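Local coordinates for radical SAM domain protein (Methanothrix thermoacetophila, PDB 6Y1X) that matures the nitrogenase cofactor as the radical SAM carbide synthase NifB, an enzyme that carries [4Fe-4S] clusters, at residues Q62-I67 with L249-F255; I172-I176 with I224-H228; L91-D95 with L127-Y132. Residues are numbered along the deposited sequence.

Contact 1. Residues Q62-I67 with L249-F255; sequences QCKYCI and LIPQYKF. With SF4 (iron/sulfur cluster), chain D; SO4 (sulfate ion), chain F.
Lys64, Tyr253 and Tyr65 carry most of the contact between the cluster-binding segment Q62-I67 and L249-F255, a loop after strand 243-248. Strand 61-63 ends at Cys63, where a type I turn runs to Cys66 (Cys66 N to Cys63 O, 3.2 Å). The CA atoms of Tyr65 and Gln252 lie 4.9 Å apart, and those of Lys64 and Lys254 5.2 Å. Lys64 O receives two weak hydrogen bonds, from Lys254 N (2.9 Å) and Phe255 N (3.3 Å), while Tyr65 CA makes a CH···O contact with Gln252 O (3.4 Å). The backbone at Lys64 sets CB over one face of the Phe255 ring, 3.9 Å from its centroid (CH-pi). Tyr253 has positive phi (51°) and a t rotamer; the ring edge meets Cys63 O (CD2, 3.5 Å), CB packs on Ile67 CD1 (3.9 Å), and the hydroxyl bonds to Asp178. Tyr65 CB lies 3.8 Å from both Leu249 CD1 and Phe255 CD2; chi1 p carries the ring away from L249-F255, and its hydroxyl hydrogen-bonds to Asn74. A water donates to Tyr65 O (2.9 Å) and Ile250 O (2.6 Å). Cys63 SG binds FE2 and Cys66 SG binds FE1, each at 2.3 Å; with Cys59 they form the radical SAM CX3CX2C motif, and Cys72 also binds this cluster. Lys64 NZ and Lys254 NZ, 4.3 Å apart, both salt-bridge Asp178 and hydrogen-bond a sulfate, probably from the crystallisation liquor (Lys64 NZ to O2 2.8 Å, Lys254 NZ to O1 2.6 Å), so within the protein Asp178 offsets the like charges, while weak backbone hydrogen bonds and apolar packing join the segments.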
ATOM      1  N   GLN A  62      -9.494  10.235  -2.732  1.00 15.60           N
ATOM      2  CA  GLN A  62      -8.708  11.436  -2.472  1.00 16.49           C
ATOM      3  C   GLN A  62      -8.448  11.515  -0.976  1.00 19.57           C
ATOM      4  O   GLN A  62      -9.353  11.834  -0.195  1.00 21.47           O
ATOM      5  CB  GLN A  62      -9.403  12.701  -2.976  1.00 21.30           C
ATOM      6  CG  GLN A  62      -8.626  13.970  -2.667  1.00 18.47           C
ATOM      7  CD  GLN A  62      -7.278  14.007  -3.367  1.00 22.64           C
ATOM      8  OE1 GLN A  62      -7.200  14.082  -4.593  1.00 22.22           O
ATOM      9  NE2 GLN A  62      -6.208  13.904  -2.589  1.00 17.65           N
ATOM     10  N   CYS A  63      -7.211  11.224  -0.590  1.00 15.27           N
ATOM     11  CA  CYS A  63      -6.777  11.343   0.790  1.00 16.18           C
ATOM     12  C   CYS A  63      -6.549  12.815   1.105  1.00 17.10           C
ATOM     13  O   CYS A  63      -6.107  13.581   0.243  1.00 17.39           O
ATOM     14  CB  CYS A  63      -5.478  10.566   0.999  1.00 15.22           C
ATOM     15  SG  CYS A  63      -5.551   8.828   0.536  1.00 21.05           S
ATOM     16  N   LYS A  64      -6.886  13.222   2.328  1.00 15.33           N
ATOM     17  CA  LYS A  64      -6.746  14.625   2.699  1.00 17.59           C
ATOM     18  C   LYS A  64      -5.298  15.051   2.905  1.00 21.90           C
ATOM     19  O   LYS A  64      -5.064  16.229   3.195  1.00 16.17           O
ATOM     20  CB  LYS A  64      -7.551  14.928   3.959  1.00 18.78           C
ATOM     21  CG  LYS A  64      -9.058  14.855   3.780  1.00 20.01           C
ATOM     22  CD  LYS A  64      -9.755  15.250   5.077  1.00 18.72           C
ATOM     23  CE  LYS A  64     -11.208  14.842   5.084  1.00 31.57           C
ATOM     24  NZ  LYS A  64     -11.997  15.747   4.215  1.00 31.71           N
ATOM     25  N   TYR A  65      -4.337  14.136   2.782  1.00 18.67           N
ATOM     26  CA  TYR A  65      -2.916  14.449   2.886  1.00 21.84           C
ATOM     27  C   TYR A  65      -2.203  14.362   1.543  1.00 19.45           C
ATOM     28  O   TYR A  65      -0.972  14.459   1.497  1.00 23.26           O
ATOM     29  CB  TYR A  65      -2.226  13.540   3.909  1.00 15.06           C
ATOM     30  CG  TYR A  65      -2.460  12.059   3.707  1.00 15.42           C
ATOM     31  CD1 TYR A  65      -1.702  11.327   2.798  1.00 15.11           C
ATOM     32  CD2 TYR A  65      -3.408  11.383   4.463  1.00 14.78           C
ATOM     33  CE1 TYR A  65      -1.915   9.967   2.619  1.00 17.44           C
ATOM     34  CE2 TYR A  65      -3.621  10.029   4.303  1.00 15.49           C
ATOM     35  CZ  TYR A  65      -2.876   9.326   3.377  1.00 13.98           C
ATOM     36  OH  TYR A  65      -3.085   7.978   3.227  1.00 21.98           O
ATOM     37  N   CYS A  66      -2.940  14.181   0.452  1.00 17.73           N
ATOM     38  CA  CYS A  66      -2.363  13.878  -0.850  1.00 19.55           C
ATOM     39  C   CYS A  66      -2.587  15.024  -1.826  1.00 21.86           C
ATOM     40  O   CYS A  66      -3.707  15.533  -1.952  1.00 20.90           O
ATOM     41  CB  CYS A  66      -2.957  12.595  -1.433  1.00 21.06           C
ATOM     42  SG  CYS A  66      -2.431  12.308  -3.128  1.00 19.81           S
ATOM     43  N   ILE A  67      -1.510  15.433  -2.496  1.00 19.06           N
ATOM     44  CA  ILE A  67      -1.571  16.221  -3.723  1.00 21.34           C
ATOM     45  C   ILE A  67      -1.323  15.260  -4.883  1.00 25.03           C
ATOM     46  O   ILE A  67      -0.277  14.604  -4.937  1.00 21.15           O
ATOM     47  CB  ILE A  67      -0.547  17.367  -3.714  1.00 23.07           C
ATOM     48  CG1 ILE A  67      -0.887  18.395  -2.627  1.00 19.41           C
ATOM     49  CG2 ILE A  67      -0.508  18.048  -5.069  1.00 22.32           C
ATOM     50  CD1 ILE A  67      -2.148  19.185  -2.893  1.00 23.83           C
ATOM     51  N   LEU A 249       2.707  11.132   9.414  1.00 23.02           N
ATOM     52  CA  LEU A 249       2.113  12.062   8.460  1.00 22.45           C
ATOM     53  C   LEU A 249       3.175  12.949   7.825  1.00 22.44           C
ATOM     54  O   LEU A 249       4.067  13.461   8.508  1.00 18.32           O
ATOM     55  CB  LEU A 249       1.061  12.934   9.154  1.00 26.99           C
ATOM     56  CG  LEU A 249       0.518  14.117   8.347  1.00 22.81           C
ATOM     57  CD1 LEU A 249      -0.370  13.632   7.208  1.00 23.82           C
ATOM     58  CD2 LEU A 249      -0.235  15.105   9.222  1.00 25.00           C
ATOM     59  N   ILE A 250       3.093  13.089   6.505  1.00 24.66           N
ATOM     60  CA  ILE A 250       3.792  14.142   5.775  1.00 27.90           C
ATOM     61  C   ILE A 250       2.765  15.246   5.558  1.00 23.22           C
ATOM     62  O   ILE A 250       1.876  15.095   4.709  1.00 25.88           O
ATOM     63  CB  ILE A 250       4.363  13.638   4.439  1.00 30.96           C
ATOM     64  CG1 ILE A 250       5.291  12.441   4.657  1.00 26.63           C
ATOM     65  CG2 ILE A 250       5.099  14.763   3.714  1.00 27.43           C
ATOM     66  CD1 ILE A 250       6.556  12.790   5.400  1.00 32.95           C
ATOM     67  N   PRO A 251       2.824  16.345   6.307  1.00 22.88           N
ATOM     68  CA  PRO A 251       1.739  17.338   6.248  1.00 20.16           C
ATOM     69  C   PRO A 251       1.625  17.956   4.861  1.00 22.62           C
ATOM     70  O   PRO A 251       2.590  18.499   4.323  1.00 19.12           O
ATOM     71  CB  PRO A 251       2.148  18.375   7.303  1.00 21.79           C
ATOM     72  CG  PRO A 251       3.121  17.672   8.189  1.00 21.98           C
ATOM     73  CD  PRO A 251       3.843  16.689   7.312  1.00 18.22           C
ATOM     74  N   GLN A 252       0.425  17.881   4.290  1.00 18.73           N
ATOM     75  CA  GLN A 252       0.211  18.261   2.899  1.00 18.07           C
ATOM     76  C   GLN A 252      -1.287  18.323   2.651  1.00 18.46           C
ATOM     77  O   GLN A 252      -2.072  17.710   3.379  1.00 19.33           O
ATOM     78  CB  GLN A 252       0.891  17.258   1.949  1.00 18.16           C
ATOM     79  CG  GLN A 252       0.824  17.555   0.440  1.00 20.95           C
ATOM     80  CD  GLN A 252       1.309  18.945   0.063  1.00 24.04           C
ATOM     81  OE1 GLN A 252       0.610  19.941   0.259  1.00 23.76           O
ATOM     82  NE2 GLN A 252       2.532  19.022  -0.446  1.00 23.43           N
ATOM     83  N   TYR A 253      -1.674  19.075   1.620  1.00 21.17           N
ATOM     84  CA  TYR A 253      -3.082  19.280   1.249  1.00 20.44           C
ATOM     85  C   TYR A 253      -3.837  19.727   2.502  1.00 27.48           C
ATOM     86  O   TYR A 253      -3.370  20.642   3.193  1.00 27.71           O
ATOM     87  CB  TYR A 253      -3.604  18.020   0.568  1.00 16.87           C
ATOM     88  CG  TYR A 253      -5.016  18.131   0.034  1.00 23.90           C
ATOM     89  CD1 TYR A 253      -5.508  19.339  -0.451  1.00 27.45           C
ATOM     90  CD2 TYR A 253      -5.853  17.020  -0.003  1.00 23.10           C
ATOM     91  CE1 TYR A 253      -6.795  19.436  -0.951  1.00 27.57           C
ATOM     92  CE2 TYR A 253      -7.141  17.108  -0.499  1.00 19.76           C
ATOM     93  CZ  TYR A 253      -7.608  18.316  -0.966  1.00 28.42           C
ATOM     94  OH  TYR A 253      -8.892  18.402  -1.444  1.00 23.62           O
ATOM     95  N   LYS A 254      -4.978  19.120   2.838  1.00 20.97           N
ATOM     96  CA  LYS A 254      -5.789  19.607   3.946  1.00 24.59           C
ATOM     97  C   LYS A 254      -5.158  19.331   5.299  1.00 23.42           C
ATOM     98  O   LYS A 254      -5.600  19.912   6.296  1.00 23.54           O
ATOM     99  CB  LYS A 254      -7.190  18.999   3.882  1.00 21.40           C
ATOM    100  CG  LYS A 254      -8.029  19.595   2.768  1.00 18.97           C
ATOM    101  CD  LYS A 254      -9.356  18.878   2.606  1.00 24.10           C
ATOM    102  CE  LYS A 254     -10.241  19.622   1.608  1.00 28.19           C
ATOM    103  NZ  LYS A 254     -11.592  19.016   1.508  1.00 35.34           N
ATOM    104  N   PHE A 255      -4.115  18.504   5.355  1.00 18.29           N
ATOM    105  CA  PHE A 255      -3.397  18.254   6.594  1.00 23.80           C
ATOM    106  C   PHE A 255      -2.079  19.023   6.642  1.00 18.94           C
ATOM    107  O   PHE A 255      -1.203  18.697   7.448  1.00 20.13           O
ATOM    108  CB  PHE A 255      -3.136  16.754   6.763  1.00 21.48           C
ATOM    109  CG  PHE A 255      -4.378  15.938   7.029  1.00 18.16           C
ATOM    110  CD1 PHE A 255      -5.573  16.543   7.374  1.00 17.64           C
ATOM    111  CD2 PHE A 255      -4.339  14.554   6.946  1.00 17.20           C
ATOM    112  CE1 PHE A 255      -6.712  15.786   7.622  1.00 19.96           C
ATOM    113  CE2 PHE A 255      -5.475  13.790   7.194  1.00 20.99           C
ATOM    114  CZ  PHE A 255      -6.660  14.407   7.529  1.00 17.50           C
TER
HETATM  115 FE1  SF4 D 302      -3.115  10.114  -3.222  1.00 30.46          FE
HETATM  116 FE2  SF4 D 302      -4.493   8.579  -1.491  1.00 31.68          FE
HETATM  117 FE3  SF4 D 302      -2.368   7.533  -2.838  1.00 29.31          FE
HETATM  118 FE4  SF4 D 302      -4.691   8.097  -4.151  1.00 32.20          FE
HETATM  119  S1  SF4 D 302      -4.406   6.516  -2.505  1.00 17.35           S
HETATM  120  S2  SF4 D 302      -2.566   8.603  -4.866  1.00 16.68           S
HETATM  121  S3  SF4 D 302      -5.406   9.991  -3.060  1.00 20.44           S
HETATM  122  S4  SF4 D 302      -2.292   9.212  -1.273  1.00 17.64           S
HETATM  123  S   SO4 F 304     -12.965  19.476   4.764  1.00 66.75           S
HETATM  124  O1  SO4 F 304     -13.406  19.367   3.376  1.00 66.64           O
HETATM  125  O2  SO4 F 304     -11.976  18.443   5.057  1.00 56.44           O
HETATM  126  O3  SO4 F 304     -12.365  20.791   4.972  1.00 73.18           O
HETATM  127  O4  SO4 F 304     -14.109  19.312   5.658  1.00 70.12           O
HETATM  128  O   HOH W   1       1.548  13.614   2.561  1.00 24.31           O

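Contact 2. Residues I172-I176 with I224-H228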
ATOM      1  N   ILE A 172     -13.850   8.060  11.981  1.00 24.62           N
ATOM      2  CA  ILE A 172     -12.480   8.535  11.838  1.00 22.19           C
ATOM      3  C   ILE A 172     -12.072   8.545  10.370  1.00 19.33           C
ATOM      4  O   ILE A 172     -11.402   9.476   9.909  1.00 21.26           O
ATOM      5  CB  ILE A 172     -11.531   7.706  12.716  1.00 18.33           C
ATOM      6  CG1 ILE A 172     -11.905   7.931  14.190  1.00 20.21           C
ATOM      7  CG2 ILE A 172     -10.077   8.075  12.436  1.00 14.86           C
ATOM      8  CD1 ILE A 172     -11.141   7.086  15.175  1.00 29.37           C
ATOM      9  N   GLY A 173     -12.443   7.501   9.623  1.00 12.63           N
ATOM     10  CA  GLY A 173     -12.179   7.494   8.191  1.00 14.80           C
ATOM     11  C   GLY A 173     -12.690   8.735   7.488  1.00 19.85           C
ATOM     12  O   GLY A 173     -12.039   9.257   6.574  1.00 18.92           O
ATOM     13  N   GLU A 174     -13.863   9.228   7.900  1.00 19.46           N
ATOM     14  CA  GLU A 174     -14.455  10.384   7.236  1.00 22.05           C
ATOM     15  C   GLU A 174     -13.567  11.614   7.368  1.00 22.68           C
ATOM     16  O   GLU A 174     -13.603  12.507   6.512  1.00 22.03           O
ATOM     17  CB  GLU A 174     -15.835  10.682   7.818  1.00 23.08           C
ATOM     18  CG  GLU A 174     -16.529  11.861   7.141  1.00 38.42           C
ATOM     19  CD  GLU A 174     -17.830  12.256   7.808  1.00 50.63           C
ATOM     20  OE1 GLU A 174     -18.189  11.642   8.836  1.00 54.36           O
ATOM     21  OE2 GLU A 174     -18.492  13.189   7.302  1.00 54.70           O
ATOM     22  N   GLN A 175     -12.765  11.676   8.427  1.00 23.02           N
ATOM     23  CA  GLN A 175     -11.851  12.790   8.644  1.00 20.69           C
ATOM     24  C   GLN A 175     -10.602  12.705   7.779  1.00 17.45           C
ATOM     25  O   GLN A 175      -9.782  13.627   7.808  1.00 19.41           O
ATOM     26  CB  GLN A 175     -11.455  12.852  10.120  1.00 15.44           C
ATOM     27  CG  GLN A 175     -12.640  13.055  11.060  1.00 24.10           C
ATOM     28  CD  GLN A 175     -12.230  13.069  12.518  1.00 30.35           C
ATOM     29  OE1 GLN A 175     -11.465  13.928  12.948  1.00 38.85           O
ATOM     30  NE2 GLN A 175     -12.732  12.111  13.285  1.00 28.56           N
ATOM     31  N   ILE A 176     -10.433  11.630   7.016  1.00 14.42           N
ATOM     32  CA  ILE A 176      -9.191  11.395   6.295  1.00 12.26           C
ATOM     33  C   ILE A 176      -9.364  11.420   4.779  1.00 12.14           C
ATOM     34  O   ILE A 176      -8.379  11.662   4.061  1.00 16.71           O
ATOM     35  CB  ILE A 176      -8.565  10.051   6.749  1.00 18.73           C
ATOM     36  CG1 ILE A 176      -8.294  10.083   8.256  1.00 19.93           C
ATOM     37  CG2 ILE A 176      -7.258   9.733   6.031  1.00 12.90           C
ATOM     38  CD1 ILE A 176      -7.888   8.739   8.832  1.00 19.60           C
ATOM     39  N   ILE A 224      -6.130  12.805  14.851  1.00 21.04           N
ATOM     40  CA  ILE A 224      -7.176  12.173  14.057  0.55 19.07           C
ATOM     41  C   ILE A 224      -7.208  10.672  14.308  1.00 22.03           C
ATOM     42  O   ILE A 224      -8.243  10.132  14.713  1.00 25.57           O
ATOM     43  CB  ILE A 224      -6.999  12.484  12.561  0.55 20.07           C
ATOM     44  CG1 ILE A 224      -7.081  13.997  12.342  0.55 23.46           C
ATOM     45  CG2 ILE A 224      -8.060  11.756  11.743  0.55 21.36           C
ATOM     46  CD1 ILE A 224      -7.306  14.409  10.916  0.55 19.69           C
ATOM     47  N   ASN A 225      -6.086   9.982  14.072  1.00 23.84           N
ATOM     48  CA  ASN A 225      -6.046   8.539  14.287  1.00 23.66           C
ATOM     49  C   ASN A 225      -4.876   8.102  15.161  1.00 21.72           C
ATOM     50  O   ASN A 225      -4.556   6.909  15.198  1.00 22.16           O
ATOM     51  CB  ASN A 225      -6.014   7.780  12.955  1.00 17.72           C
ATOM     52  CG  ASN A 225      -4.702   7.967  12.184  1.00 20.22           C
ATOM     53  OD1 ASN A 225      -3.790   8.668  12.622  1.00 23.12           O
ATOM     54  ND2 ASN A 225      -4.602   7.305  11.041  1.00 12.55           N
ATOM     55  N   ASP A 226      -4.234   9.033  15.867  1.00 17.54           N
ATOM     56  CA  ASP A 226      -2.983   8.704  16.543  1.00 24.50           C
ATOM     57  C   ASP A 226      -3.172   7.849  17.793  1.00 28.99           C
ATOM     58  O   ASP A 226      -2.218   7.191  18.218  1.00 33.42           O
ATOM     59  CB  ASP A 226      -2.214   9.983  16.874  1.00 31.72           C
ATOM     60  CG  ASP A 226      -2.983  10.911  17.800  1.00 40.60           C
ATOM     61  OD1 ASP A 226      -4.104  11.320  17.433  1.00 43.83           O
ATOM     62  OD2 ASP A 226      -2.450  11.252  18.876  1.00 49.20           O
ATOM     63  N   LYS A 227      -4.369   7.811  18.384  1.00 25.13           N
ATOM     64  CA  LYS A 227      -4.665   6.753  19.345  1.00 24.74           C
ATOM     65  C   LYS A 227      -5.540   5.653  18.764  1.00 27.78           C
ATOM     66  O   LYS A 227      -5.531   4.535  19.288  1.00 31.89           O
ATOM     67  CB  LYS A 227      -5.308   7.321  20.624  1.00 28.36           C
ATOM     68  CG  LYS A 227      -6.595   8.120  20.472  1.00 25.78           C
ATOM     69  CD  LYS A 227      -7.012   8.683  21.839  1.00 34.02           C
ATOM     70  CE  LYS A 227      -8.484   9.049  21.925  1.00 37.73           C
ATOM     71  NZ  LYS A 227      -9.116   9.320  20.607  1.00 50.07           N
ATOM     72  N   HIS A 228      -6.268   5.933  17.683  1.00 22.56           N
ATOM     73  CA  HIS A 228      -7.050   4.899  17.015  1.00 15.46           C
ATOM     74  C   HIS A 228      -6.168   3.810  16.413  1.00 20.13           C
ATOM     75  O   HIS A 228      -6.646   2.696  16.172  1.00 17.58           O
ATOM     76  CB  HIS A 228      -7.920   5.540  15.930  1.00 17.56           C
ATOM     77  CG  HIS A 228      -8.805   4.577  15.199  1.00 16.77           C
ATOM     78  ND1 HIS A 228      -9.719   3.770  15.841  1.00 16.50           N
ATOM     79  CD2 HIS A 228      -8.945   4.323  13.876  1.00 15.19           C
ATOM     80  CE1 HIS A 228     -10.368   3.045  14.949  1.00 19.30           C
ATOM     81  NE2 HIS A 228      -9.918   3.363  13.748  1.00 17.95           N
TER
HETATM   82  O   HOH W   2     -10.549  11.287  15.750  1.00 34.96           O
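Ile224, in the loop between strand 213-220 and helix 229-239, is the residue of 224-228 most covered by I172-I176. Its CG2 methyl meets Ile176 CG1 and Gln175 CB, both at 3.9 Å, and lies 4.3 Å from Ile172 CG2. The backbone joins in as well: Ile224 O stands 3.6 Å from Ile172 CG2 and accepts a hydrogen bond from a water at 2.8 Å, which in turn takes a weak one from Gln175 NE2 at 3.4 Å. No direct hydrogen bond crosses between the segments. Asn225 follows, with CB 4.1 Å from Ile172 CG2 and ND2 4.2 Å from Ile176 CD1. Its amide is engaged with the backbone, OD1 accepting from Ile221 N and ND2 donating to Val219 O and Asn166 O. These are neighbouring connections after parallel strands of the radical SAM domain, whose fold is akin to the TIM barrel: I172-I176 comes after strand 160-164, takes in part of the short helix 170-173 and leads into strand 177-182. The chain then swings away through Asp226 and Lys227 before His228 returns toward the helix. The His228 imidazole presents a face to Ile172 CD1, a CH-pi contact with the methyl 3.7 Å from the ring centroid and 3.4 Å from CG. His228 NE2 in turn accepts a hydrogen bond from Val168 N, just ahead of helix 170-173.

Contact 3. Residues L91-D95 with L127-Y132; sequences LERVD and LVGEKY
Two helices, 87-100 and 119-131, pack side by side here, with the segments L91-D95 and L127-K131 running in broadly the same direction. Their axes come within 10.6 Å at an angle of 41°, and the nearest CA pair is Leu91 with Val128, at 6.2 Å. Tyr132 leaves the helical conformation (phi/psi -129/76) just after the second helix, although its N still bonds to Val128 O (2.8 Å). Leu91, the most covered residue, takes the tp rotamer: CD2 reaches Leu127 CB (4.2 Å), while CD1 lies 4.1 Å from both Val128 CG2 and Lys131 CD. Leu127 is mt. One turn on, Val94 (chi1 t) sends CG2 to Val128 CG2 (4.1 Å) and CG1 to Tyr132 CE2 (3.7 Å); Val128 is also t. Tyr132 adopts chi1 m, bringing its ring back across the groove, where CE2 also lies 4.4 Å from Leu91 CD1 and the ring touches Leu98. Lys131 is fully extended, with all four chi angles t, so that NZ reaches across to Asp95 (chi1 m) in a salt bridge: NZ to OD1 is 2.7 Å and NZ to OD2 a weak 3.0 Å, the place of OD1 being less certain. Such packing is characteristic of successive helices in the alternating beta-alpha framework of TIM-barrel relatives, here the helices that precede strands 104-109 and 136-141 in the chain; Leu53 touches both Val94 and Val128. The chemistry is layered: branched aliphatic side chains and an aromatic ring make an apolar interface, with an ion pair at its more exposed margin.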
ATOM      1  N   LEU A  91       8.092  -3.353 -18.754  1.00 26.51           N
ATOM      2  CA  LEU A  91       8.817  -4.605 -18.942  1.00 27.56           C
ATOM      3  C   LEU A  91      10.233  -4.345 -19.443  1.00 41.22           C
ATOM      4  O   LEU A  91      11.183  -5.022 -19.030  1.00 41.31           O
ATOM      5  CB  LEU A  91       8.060  -5.517 -19.909  1.00 34.13           C
ATOM      6  CG  LEU A  91       8.701  -6.883 -20.158  1.00 39.33           C
ATOM      7  CD1 LEU A  91       8.787  -7.679 -18.864  1.00 37.09           C
ATOM      8  CD2 LEU A  91       7.922  -7.651 -21.211  1.00 41.56           C
ATOM      9  N   GLU A  92      10.391  -3.370 -20.342  1.00 39.83           N
ATOM     10  CA  GLU A  92      11.720  -3.024 -20.832  1.00 40.27           C
ATOM     11  C   GLU A  92      12.604  -2.478 -19.716  1.00 35.67           C
ATOM     12  O   GLU A  92      13.815  -2.728 -19.701  1.00 37.63           O
ATOM     13  CB  GLU A  92      11.606  -2.011 -21.968  1.00 45.22           C
ATOM     14  CG  GLU A  92      10.966  -2.570 -23.223  1.00 52.07           C
ATOM     15  CD  GLU A  92      10.651  -1.497 -24.243  1.00 63.28           C
ATOM     16  OE1 GLU A  92      10.181  -1.845 -25.347  1.00 69.84           O
ATOM     17  OE2 GLU A  92      10.866  -0.304 -23.939  1.00 66.80           O
ATOM     18  N   ARG A  93      12.030  -1.708 -18.785  1.00 31.64           N
ATOM     19  CA  ARG A  93      12.837  -1.233 -17.665  1.00 38.64           C
ATOM     20  C   ARG A  93      13.268  -2.386 -16.767  1.00 40.39           C
ATOM     21  O   ARG A  93      14.394  -2.391 -16.255  1.00 46.66           O
ATOM     22  CB  ARG A  93      12.095  -0.168 -16.858  1.00 33.52           C
ATOM     23  CG  ARG A  93      12.974   0.404 -15.745  1.00 38.11           C
ATOM     24  CD  ARG A  93      12.295   1.505 -14.966  1.00 40.62           C
ATOM     25  NE  ARG A  93      12.213   2.743 -15.736  1.00 46.43           N
ATOM     26  N   VAL A  94      12.385  -3.366 -16.559  1.00 36.64           N
ATOM     27  CA  VAL A  94      12.759  -4.560 -15.803  1.00 28.93           C
ATOM     28  C   VAL A  94      13.933  -5.262 -16.471  1.00 34.22           C
ATOM     29  O   VAL A  94      14.900  -5.656 -15.806  1.00 36.84           O
ATOM     30  CB  VAL A  94      11.553  -5.505 -15.654  1.00 29.51           C
ATOM     31  CG1 VAL A  94      11.967  -6.766 -14.933  1.00 27.58           C
ATOM     32  CG2 VAL A  94      10.450  -4.825 -14.884  1.00 28.25           C
ATOM     33  N   ASP A  95      13.853  -5.451 -17.791  1.00 35.47           N
ATOM     34  CA  ASP A  95      14.950  -6.064 -18.534  1.00 47.02           C
ATOM     35  C   ASP A  95      16.277  -5.387 -18.216  1.00 51.37           C
ATOM     36  O   ASP A  95      17.265  -6.050 -17.883  1.00 45.24           O
ATOM     37  CB  ASP A  95      14.673  -6.002 -20.038  1.00 48.93           C
ATOM     38  CG  ASP A  95      13.521  -6.895 -20.461  1.00 50.86           C
ATOM     39  OD1 ASP A  95      13.287  -7.929 -19.800  1.00 51.93           O
ATOM     40  OD2 ASP A  95      12.866  -6.576 -21.477  1.00 52.22           O
ATOM     41  N   LEU A 127       2.946  -9.517 -17.626  1.00 28.42           N
ATOM     42  CA  LEU A 127       4.126  -9.581 -18.482  1.00 31.23           C
ATOM     43  C   LEU A 127       5.381  -9.911 -17.682  1.00 31.27           C
ATOM     44  O   LEU A 127       6.183 -10.757 -18.096  1.00 32.32           O
ATOM     45  CB  LEU A 127       4.315  -8.258 -19.226  1.00 31.22           C
ATOM     46  CG  LEU A 127       3.363  -7.893 -20.365  1.00 32.05           C
ATOM     47  CD1 LEU A 127       3.647  -6.476 -20.843  1.00 34.80           C
ATOM     48  CD2 LEU A 127       3.491  -8.880 -21.516  1.00 34.82           C
ATOM     49  N   VAL A 128       5.564  -9.262 -16.532  1.00 27.36           N
ATOM     50  CA  VAL A 128       6.761  -9.493 -15.727  1.00 33.12           C
ATOM     51  C   VAL A 128       6.783 -10.920 -15.191  1.00 32.30           C
ATOM     52  O   VAL A 128       7.805 -11.613 -15.269  1.00 30.26           O
ATOM     53  CB  VAL A 128       6.845  -8.460 -14.590  1.00 32.15           C
ATOM     54  CG1 VAL A 128       7.943  -8.841 -13.605  1.00 33.55           C
ATOM     55  CG2 VAL A 128       7.080  -7.071 -15.162  1.00 27.53           C
ATOM     56  N   GLY A 129       5.662 -11.374 -14.623  1.00 31.59           N
ATOM     57  CA  GLY A 129       5.631 -12.695 -14.014  1.00 29.10           C
ATOM     58  C   GLY A 129       5.885 -13.809 -15.008  1.00 32.84           C
ATOM     59  O   GLY A 129       6.525 -14.813 -14.684  1.00 38.62           O
ATOM     60  N   GLU A 130       5.385 -13.651 -16.232  1.00 32.13           N
ATOM     61  CA  GLU A 130       5.541 -14.697 -17.229  1.00 33.63           C
ATOM     62  C   GLU A 130       6.971 -14.771 -17.750  1.00 35.89           C
ATOM     63  O   GLU A 130       7.458 -15.861 -18.059  1.00 38.57           O
ATOM     64  CB  GLU A 130       4.559 -14.466 -18.376  1.00 37.31           C
ATOM     65  CG  GLU A 130       3.129 -14.834 -18.032  1.00 49.54           C
ATOM     66  CD  GLU A 130       2.139 -14.380 -19.084  1.00 62.77           C
ATOM     67  OE1 GLU A 130       2.576 -13.973 -20.181  1.00 66.15           O
ATOM     68  OE2 GLU A 130       0.920 -14.434 -18.815  1.00 67.78           O
ATOM     69  N   LYS A 131       7.660 -13.635 -17.843  1.00 35.15           N
ATOM     70  CA  LYS A 131       9.033 -13.637 -18.331  1.00 39.05           C
ATOM     71  C   LYS A 131      10.052 -13.912 -17.232  1.00 38.08           C
ATOM     72  O   LYS A 131      11.083 -14.543 -17.498  1.00 40.73           O
ATOM     73  CB  LYS A 131       9.335 -12.296 -19.008  1.00 39.43           C
ATOM     74  CG  LYS A 131      10.704 -12.197 -19.652  1.00 42.01           C
ATOM     75  CD  LYS A 131      10.826 -10.912 -20.450  1.00 44.23           C
ATOM     76  CE  LYS A 131      12.206 -10.763 -21.065  1.00 48.56           C
ATOM     77  NZ  LYS A 131      12.330  -9.484 -21.812  1.00 48.10           N
ATOM     78  N   TYR A 132       9.781 -13.475 -16.000  1.00 32.63           N
ATOM     79  CA  TYR A 132      10.714 -13.590 -14.877  1.00 35.71           C
ATOM     80  C   TYR A 132       9.982 -14.214 -13.696  1.00 38.98           C
ATOM     81  O   TYR A 132       9.635 -13.519 -12.730  1.00 37.03           O
ATOM     82  CB  TYR A 132      11.290 -12.226 -14.494  1.00 40.21           C
ATOM     83  CG  TYR A 132      12.072 -11.536 -15.589  1.00 42.82           C
ATOM     84  CD1 TYR A 132      13.281 -12.051 -16.037  1.00 45.27           C
ATOM     85  CD2 TYR A 132      11.596 -10.374 -16.182  1.00 38.13           C
ATOM     86  CE1 TYR A 132      13.996 -11.424 -17.038  1.00 43.28           C
ATOM     87  CE2 TYR A 132      12.308  -9.739 -17.184  1.00 33.59           C
ATOM     88  CZ  TYR A 132      13.505 -10.269 -17.608  1.00 37.47           C
ATOM     89  OH  TYR A 132      14.220  -9.642 -18.606  1.00 38.01           O
TER

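Contacts 1 and 2 adjoin at one end of the parallel sheet, their centres 13 Å apart, whereas contact 3 lies across the chain's centre, 33 Å from contact 1 and 39 Å from contact 2. Lys64 N probably bonds to Ile176 O at 2.8 Å, and Phe255 CZ packs on Ile224 CD1 at 3.4 Å, so the segments after strands 160-164, 213-220 and 243-248 meet one another next to the cluster loop. Along the chain, contact 1 spans the others, with contact 3 closing before contact 2 opens. The cluster-binding motif is thus backed by late loops, while contact 3 pairs early outer helices of the same radical SAM framework.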